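Local coordinates for mandelate racemase/muconate lactonizing enzyme, C-terminal domain protein (Paracoccus denitrificans, PDB 4DWD) that binds magnesium and, as a member of the enolase superfamily, probably acts as a hydro-lyase on a substrate not yet established, at residues A136-V140 with D141-R145; V323-A326 with D327-R331. All coordinates share one frame; numbering follows the deposited sequence.

Contact 1 (A136-V140 with D141-R145); sequences AARSV and DEVVR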
loop_
_atom_site.group_PDB
_atom_site.type_symbol
_atom_site.label_atom_id
_atom_site.label_comp_id
_atom_site.label_asym_id
_atom_site.label_seq_id
_atom_site.Cartn_x
_atom_site.Cartn_y
_atom_site.Cartn_z
ATOM N N ALA B 136 -22.148 -12.069 29.800
ATOM C CA ALA B 136 -21.553 -13.373 29.511
ATOM C C ALA B 136 -22.097 -14.428 30.470
ATOM O O ALA B 136 -22.416 -15.545 30.055
ATOM C CB ALA B 136 -20.030 -13.311 29.569
ATOM N N ALA B 137 -22.242 -14.038 31.738
ATOM C CA ALA B 137 -22.602 -14.944 32.830
ATOM C C ALA B 137 -24.105 -15.180 32.965
ATOM O O ALA B 137 -24.527 -16.126 33.626
ATOM C CB ALA B 137 -22.040 -14.412 34.141
ATOM N N ARG B 138 -24.908 -14.326 32.342
ATOM C CA ARG B 138 -26.368 -14.407 32.476
ATOM C C ARG B 138 -26.974 -15.408 31.505
ATOM O O ARG B 138 -26.418 -15.655 30.442
ATOM C CB ARG B 138 -27.000 -13.048 32.192
ATOM C CG ARG B 138 -26.785 -12.024 33.271
ATOM C CD ARG B 138 -27.608 -10.777 33.004
ATOM N NE ARG B 138 -27.445 -9.866 34.132
ATOM C CZ ARG B 138 -26.860 -8.678 34.058
ATOM N NH1 ARG B 138 -26.424 -8.225 32.894
ATOM N NH2 ARG B 138 -26.729 -7.935 35.148
ATOM N N SER B 139 -28.128 -15.965 31.875
ATOM C CA SER B 139 -28.985 -16.658 30.919
ATOM C C SER B 139 -29.672 -15.620 30.023
ATOM O O SER B 139 -29.711 -14.432 30.343
ATOM C CB SER B 139 -30.059 -17.462 31.653
ATOM O OG SER B 139 -30.923 -16.576 32.347
ATOM N N VAL B 140 -30.239 -16.077 28.908
ATOM C CA VAL B 140 -30.989 -15.185 28.030
ATOM C C VAL B 140 -32.091 -14.429 28.785
ATOM O O VAL B 140 -32.225 -13.215 28.630
ATOM C CB VAL B 140 -31.596 -15.949 26.827
ATOM C CG1 VAL B 140 -32.552 -15.059 26.039
ATOM C CG2 VAL B 140 -30.506 -16.469 25.900
ATOM N N ASP B 141 -32.871 -15.130 29.610
ATOM C CA ASP B 141 -33.961 -14.463 30.317
ATOM C C ASP B 141 -33.434 -13.421 31.298
ATOM O O ASP B 141 -34.076 -12.393 31.508
ATOM C CB ASP B 141 -34.893 -15.460 31.032
ATOM C CG ASP B 141 -34.179 -16.265 32.113
ATOM O OD1 ASP B 141 -34.165 -15.834 33.280
ATOM O OD2 ASP B 141 -33.619 -17.323 31.781
ATOM N N GLU B 142 -32.261 -13.683 31.873
ATOM C CA GLU B 142 -31.643 -12.721 32.795
ATOM C C GLU B 142 -31.152 -11.467 32.069
ATOM O O GLU B 142 -31.271 -10.347 32.585
ATOM C CB GLU B 142 -30.506 -13.371 33.584
ATOM C CG GLU B 142 -31.000 -14.255 34.717
ATOM C CD GLU B 142 -29.997 -15.301 35.165
ATOM O OE1 GLU B 142 -28.840 -15.298 34.684
ATOM O OE2 GLU B 142 -30.386 -16.137 36.011
ATOM N N VAL B 143 -30.618 -11.647 30.859
ATOM C CA VAL B 143 -30.220 -10.502 30.060
ATOM C C VAL B 143 -31.446 -9.637 29.751
ATOM O O VAL B 143 -31.441 -8.421 29.969
ATOM C CB VAL B 143 -29.545 -10.937 28.744
ATOM C CG1 VAL B 143 -29.266 -9.724 27.868
ATOM C CG2 VAL B 143 -28.260 -11.712 29.016
ATOM N N VAL B 144 -32.503 -10.276 29.253
ATOM C CA VAL B 144 -33.731 -9.555 28.930
ATOM C C VAL B 144 -34.306 -8.821 30.155
ATOM O O VAL B 144 -34.656 -7.650 30.068
ATOM C CB VAL B 144 -34.764 -10.481 28.259
ATOM C CG1 VAL B 144 -36.093 -9.751 28.053
ATOM C CG2 VAL B 144 -34.197 -10.988 26.934
ATOM N N ARG B 145 -34.351 -9.508 31.295
ATOM C CA ARG B 145 -34.881 -8.903 32.514
ATOM C C ARG B 145 -34.106 -7.646 32.914
ATOM O O ARG B 145 -34.709 -6.616 33.235
ATOM C CB ARG B 145 -34.907 -9.914 33.662
ATOM C CG ARG B 145 -35.585 -9.346 34.902
ATOM C CD ARG B 145 -35.709 -10.342 36.035
ATOM N NE ARG B 145 -36.522 -9.787 37.120
ATOM C CZ ARG B 145 -37.862 -9.777 37.173
ATOM N NH1 ARG B 145 -38.617 -10.302 36.199
ATOM N NH2 ARG B 145 -38.455 -9.226 38.223
#
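Ser139 and Glu142 close a capping box at the start of helix 140-154, each side chain bonding to the other's backbone N-H. Ser139 is the N-cap: its OG sits between its own N and carbonyl carbon (chi1 65°), which turns it back over the first helical turn to accept from Glu142 N at 3.2 Å. Followed outward, Glu142 runs along Ser139 and the edge of Arg138: its CB lies 3.5 Å from Ser139 OG and also meets Arg138 CB, CG and CD pass the same oxygen, and the tip, OE1, accepts from Ser139 N at 3.0 Å with an N-H...O angle of 165°. The N-H comes in from above the carboxylate plane, 49° out of it. Ser139 OG also gives a weak bond to Asp141 OD2, 2.9 Å away.

Behind the box, Ser139 O receives Val143 N at 3.0 Å. Arg138 lays its CB against Val143 CG2 (3.7 Å), while its NH1 bonds to Gly133 O and Asn135 OD1, so the preceding loop holds the guanidinium. Val143 also packs on Val184 of helix 174-188, setting the capped end against the next helix of the barrel domain. The chemistry implies a cap in which two N-H groups at the helix start gain side-chain acceptors, and the carboxylates of Asp141 and Glu142 would be expected to interact favourably with the positive end of the helix dipole.

Contact 2 (V323-A326 with D327-R331); sequences VELA and DRWDR
At the end of strand 323-325 of the enolase-superfamily barrel domain, the chain turns into the 3-10 segment beginning at Trp329, and the indole folds back against the strand end. Leu325 meets it face-on: CD1 stands 3.9 Å from the centroid of the five-membered ring, 26° off the normal, a CH-pi contact. The nearest ring atom to that methyl is Trp329 CG, at 3.6 Å. Leu325 CD2 lies over the same ring nearer the rim, 3.8 Å from Trp329 NE1. At the indole edge, in the ring plane, Ala326 O approaches Trp329 CD1 at 3.3 Å. The first torsion of Trp329, 49°, sets CG between its own N and carbonyl carbon and swings the ring back to the strand.

Beyond the ring, Arg328 grips Asp330 side-on in a salt bridge: NE reaches OD2 at 2.9 Å and NH2 reaches OD1 at 3.0 Å, both on syn lone pairs. Arg328 O takes two donors from opposite faces of its plane, Arg331 N and Arg331 NH1, the latter at 2.9 Å from well above that plane.

A hydrogen bond from Trp329 NE1 to Glu154 OE2 ties the turn to helix 140-154, where Arg150 also touches the Trp329 side chain and donates to Leu325 O. With Trp329 replaced by an alanine, the Leu325 methyls are likely to lose their aromatic face and Glu154 OE2 its indole donor. Asp327 is salt-bridged to Arg162 and accepts from Gly133 N, just past strand 125-132, the parallel neighbour with which Val323 and Leu325 share backbone hydrogen bonds.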
loop_
_atom_site.group_PDB
_atom_site.type_symbol
_atom_site.label_atom_id
_atom_site.label_comp_id
_atom_site.label_asym_id
_atom_site.label_seq_id
_atom_site.Cartn_x
_atom_site.Cartn_y
_atom_site.Cartn_z
ATOM N N VAL B 323 -24.391 9.690 25.648
ATOM C CA VAL B 323 -23.447 9.600 26.768
ATOM C C VAL B 323 -23.619 8.279 27.523
ATOM O O VAL B 323 -24.727 7.895 27.887
ATOM C CB VAL B 323 -23.693 10.764 27.750
ATOM C CG1 VAL B 323 -22.760 10.660 28.953
ATOM C CG2 VAL B 323 -23.507 12.105 27.051
ATOM N N GLU B 324 -22.512 7.590 27.783
ATOM C CA GLU B 324 -22.564 6.325 28.518
ATOM C C GLU B 324 -23.040 6.471 29.965
ATOM O O GLU B 324 -22.543 7.319 30.714
ATOM C CB GLU B 324 -21.202 5.631 28.493
ATOM C CG GLU B 324 -21.266 4.248 29.138
ATOM C CD GLU B 324 -20.072 3.357 28.854
ATOM O OE1 GLU B 324 -19.017 3.844 28.407
ATOM O OE2 GLU B 324 -20.191 2.148 29.127
ATOM N N LEU B 325 -24.009 5.629 30.328
ATOM C CA LEU B 325 -24.482 5.466 31.702
ATOM C C LEU B 325 -24.378 3.991 32.096
ATOM O O LEU B 325 -25.235 3.158 31.745
ATOM C CB LEU B 325 -25.907 6.003 31.878
ATOM C CG LEU B 325 -26.502 5.831 33.290
ATOM C CD1 LEU B 325 -25.713 6.646 34.316
ATOM C CD2 LEU B 325 -27.969 6.224 33.285
ATOM N N ALA B 326 -23.309 3.673 32.820
ATOM C CA ALA B 326 -22.983 2.278 33.126
ATOM C C ALA B 326 -23.613 1.768 34.431
ATOM O O ALA B 326 -24.312 2.505 35.130
ATOM C CB ALA B 326 -21.471 2.070 33.115
ATOM N N ASP B 327 -23.342 0.503 34.746
ATOM C CA ASP B 327 -23.984 -0.203 35.854
ATOM C C ASP B 327 -23.749 0.436 37.209
ATOM O O ASP B 327 -22.708 1.031 37.463
ATOM C CB ASP B 327 -23.500 -1.652 35.909
ATOM C CG ASP B 327 -23.439 -2.299 34.533
ATOM O OD1 ASP B 327 -22.514 -1.955 33.770
ATOM O OD2 ASP B 327 -24.305 -3.145 34.232
ATOM N N ARG B 328 -24.742 0.295 38.080
ATOM C CA ARG B 328 -24.614 0.681 39.486
ATOM C C ARG B 328 -24.237 2.142 39.677
ATOM O O ARG B 328 -23.464 2.493 40.575
ATOM C CB ARG B 328 -23.638 -0.249 40.229
ATOM C CG ARG B 328 -24.022 -1.721 40.211
ATOM C CD ARG B 328 -25.369 -1.974 40.873
ATOM N NE ARG B 328 -25.511 -1.245 42.136
ATOM C CZ ARG B 328 -25.127 -1.702 43.327
ATOM N NH1 ARG B 328 -24.575 -2.908 43.440
ATOM N NH2 ARG B 328 -25.301 -0.951 44.410
ATOM N N TRP B 329 -24.816 2.997 38.840
ATOM C CA TRP B 329 -24.611 4.427 38.970
ATOM C C TRP B 329 -25.140 4.980 40.273
ATOM O O TRP B 329 -24.752 6.079 40.678
ATOM C CB TRP B 329 -25.172 5.180 37.763
ATOM C CG TRP B 329 -26.590 4.826 37.348
ATOM C CD1 TRP B 329 -27.003 3.854 36.428
ATOM C CD2 TRP B 329 -27.824 5.497 37.779
ATOM N NE1 TRP B 329 -28.376 3.863 36.296
ATOM C CE2 TRP B 329 -28.928 4.821 37.081
ATOM C CE3 TRP B 329 -28.115 6.541 38.655
ATOM C CZ2 TRP B 329 -30.250 5.201 37.255
ATOM C CZ3 TRP B 329 -29.455 6.912 38.825
ATOM C CH2 TRP B 329 -30.497 6.250 38.150
ATOM N N ASP B 330 -26.012 4.221 40.947
ATOM C CA ASP B 330 -26.497 4.578 42.285
ATOM C C ASP B 330 -25.357 4.781 43.281
ATOM O O ASP B 330 -25.520 5.516 44.261
ATOM C CB ASP B 330 -27.468 3.506 42.817
ATOM C CG ASP B 330 -26.796 2.145 43.021
ATOM O OD1 ASP B 330 -26.738 1.655 44.164
ATOM O OD2 ASP B 330 -26.330 1.546 42.042
ATOM N N ARG B 331 -24.210 4.146 43.034
ATOM C CA ARG B 331 -23.073 4.235 43.958
ATOM C C ARG B 331 -22.453 5.634 44.008
ATOM O O ARG B 331 -21.591 5.900 44.842
ATOM C CB ARG B 331 -21.999 3.177 43.647
ATOM C CG ARG B 331 -21.093 3.528 42.473
ATOM C CD ARG B 331 -20.170 2.369 42.096
ATOM N NE ARG B 331 -19.256 2.697 40.995
ATOM C CZ ARG B 331 -19.599 2.761 39.711
ATOM N NH1 ARG B 331 -20.856 2.548 39.342
ATOM N NH2 ARG B 331 -18.678 3.055 38.786
#

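Both contacts are local and both involve helix 140-154: contact 1 is its N-terminal cap, while contact 2 packs against its later part through Arg150 and Glu154. Their centres lie 19 Å apart and their nearest atoms about 5 Å, without touching. Gly133 is a shared neighbour, its O serving Arg138 and its N serving Asp327. Contact 1 is a surface contact, 25 Å from the chain centre, and relies on backbone N-H groups paired with serine and carboxylate oxygens. Contact 2, 11 Å from that centre and partly buried, has apolar packing on an aromatic face between its segments, with one salt bridge inside 327-331 and another leading out to Arg162.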